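PDB 6DFL: lipopolysaccharide core heptose(I) kinase RfaP from Pseudomonas aeruginosa, which phosphorylates the first heptose of the lipopolysaccharide inner core using ATP and Mg2+, and also autophosphorylates on tyrosine. Local coordinates for residues 8-12 against 43-48. Numbering follows the deposited sequence.
Sequences PFKRL and VDGRGY
Start with the short helix 9-12, entered through a cis peptide before P8 and tied by L12 N to P8 O at 3.3 Å. Facing it is the hairpin loop that joins strands 37-41 and 48-53 in the kinase's N-terminal sheet. The loop contains a type I' turn from V43 to R46, with D44 and G45 both at positive phi and R46 N bonded to V43 O at 3.2 Å; G47 (phi/psi 100/120) then leads into Y48. The CA atoms of P8 and V43 come within 7.5 Å. V43, chi1 t, lies in the middle of the apolar patch: its CG1 packs on P8 CG (3.7 Å) and L12 CD2 (3.9 Å), its CG2 on F9 CZ (3.8 Å). L12 makes this contact with chi1 between wells at -101° and chi2 p. F9 and Y48 are both m at chi1 and meet T-shaped, the F9 edge on the Y48 face, centroids 5.2 Å apart, planes at 82°, with F9 CE2 3.8 Å from Y48 CD2. P8 CD sits 3.2 Å from Y48 OH. Both aromatics also touch V96 and V113, on neighbouring sheet strands 95-101 and 109-115. Nearer solvent, R11 (chi1 p, chi2 t) brings NH2 to OD2 of D44 (chi1 m) at 3.7 Å, a long salt bridge. Y48 is an autophosphorylation site, unmodified here. With no hydrogen bond between the segments, apolar and aromatic packing dominates, and the charge pair adds only a loose electrostatic link at the exposed margin.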
# COMPACT_ATOMS: atom_id res chain seq x y z
N PRO A 8 26.98 -9.31 6.47
CA PRO A 8 28.26 -10.02 6.68
C PRO A 8 29.38 -9.65 5.72
O PRO A 8 30.51 -10.10 5.90
CB PRO A 8 27.86 -11.48 6.49
CG PRO A 8 26.78 -11.43 5.47
CD PRO A 8 26.03 -10.13 5.69
N PHE A 9 29.08 -8.82 4.72
CA PHE A 9 30.03 -8.53 3.65
C PHE A 9 31.13 -7.55 4.05
O PHE A 9 32.07 -7.36 3.26
CB PHE A 9 29.28 -8.00 2.44
CG PHE A 9 28.15 -8.89 2.02
CD1 PHE A 9 28.38 -9.94 1.13
CD2 PHE A 9 26.88 -8.71 2.53
CE1 PHE A 9 27.35 -10.77 0.74
CE2 PHE A 9 25.85 -9.54 2.15
CZ PHE A 9 26.08 -10.57 1.26
N LYS A 10 31.05 -6.93 5.23
CA LYS A 10 32.12 -6.05 5.68
C LYS A 10 33.41 -6.83 5.91
O LYS A 10 34.47 -6.48 5.39
CB LYS A 10 31.70 -5.31 6.95
CG LYS A 10 32.38 -3.97 7.20
CD LYS A 10 31.74 -3.27 8.42
CE LYS A 10 31.93 -1.75 8.39
NZ LYS A 10 33.35 -1.35 8.59
N ARG A 11 33.33 -7.90 6.71
CA ARG A 11 34.48 -8.79 6.86
C ARG A 11 34.72 -9.58 5.57
O ARG A 11 35.85 -9.62 5.07
CB ARG A 11 34.28 -9.74 8.05
CG ARG A 11 33.05 -10.63 7.98
CD ARG A 11 33.13 -11.80 8.96
NE ARG A 11 32.46 -12.99 8.44
CZ ARG A 11 31.17 -13.26 8.63
NH1 ARG A 11 30.42 -12.42 9.33
NH2 ARG A 11 30.64 -14.37 8.12
N LEU A 12 33.66 -10.17 5.00
CA LEU A 12 33.80 -11.03 3.83
C LEU A 12 34.62 -10.37 2.73
O LEU A 12 35.34 -11.06 1.99
CB LEU A 12 32.43 -11.42 3.27
CG LEU A 12 31.88 -12.81 3.61
CD1 LEU A 12 31.60 -12.92 5.11
CD2 LEU A 12 30.63 -13.14 2.80
N VAL A 43 24.54 -16.31 2.58
CA VAL A 43 25.72 -16.25 3.43
C VAL A 43 25.28 -16.79 4.78
O VAL A 43 24.45 -16.17 5.46
CB VAL A 43 26.29 -14.83 3.57
CG1 VAL A 43 27.55 -14.85 4.40
CG2 VAL A 43 26.56 -14.23 2.20
N ASP A 44 25.82 -17.94 5.17
CA ASP A 44 25.36 -18.64 6.37
C ASP A 44 23.85 -18.84 6.31
O ASP A 44 23.13 -18.66 7.30
CB ASP A 44 25.78 -17.89 7.64
CG ASP A 44 27.28 -17.93 7.86
OD1 ASP A 44 27.81 -19.04 8.09
OD2 ASP A 44 27.93 -16.86 7.79
N GLY A 45 23.36 -19.21 5.13
CA GLY A 45 21.97 -19.55 4.91
C GLY A 45 20.98 -18.41 5.00
O GLY A 45 19.77 -18.66 4.97
N ARG A 46 21.44 -17.15 5.09
CA ARG A 46 20.50 -16.05 5.26
C ARG A 46 19.71 -15.77 3.99
O ARG A 46 18.48 -15.84 3.98
CB ARG A 46 21.23 -14.77 5.72
CG ARG A 46 21.90 -14.85 7.10
CD ARG A 46 20.90 -15.02 8.24
NE ARG A 46 21.35 -16.04 9.19
CZ ARG A 46 20.64 -16.48 10.22
NH1 ARG A 46 19.43 -15.98 10.45
NH2 ARG A 46 21.13 -17.41 11.02
N GLY A 47 20.40 -15.46 2.89
CA GLY A 47 19.67 -15.05 1.71
C GLY A 47 19.64 -13.55 1.51
O GLY A 47 19.14 -12.80 2.35
N TYR A 48 20.18 -13.11 0.38
CA TYR A 48 20.30 -11.70 0.04
C TYR A 48 20.13 -11.57 -1.46
O TYR A 48 20.48 -12.47 -2.22
CB TYR A 48 21.67 -11.12 0.43
CG TYR A 48 22.10 -11.33 1.86
CD1 TYR A 48 22.53 -12.58 2.30
CD2 TYR A 48 22.12 -10.27 2.75
CE1 TYR A 48 22.94 -12.77 3.61
CE2 TYR A 48 22.53 -10.46 4.07
CZ TYR A 48 22.93 -11.71 4.49
OH TYR A 48 23.34 -11.91 5.80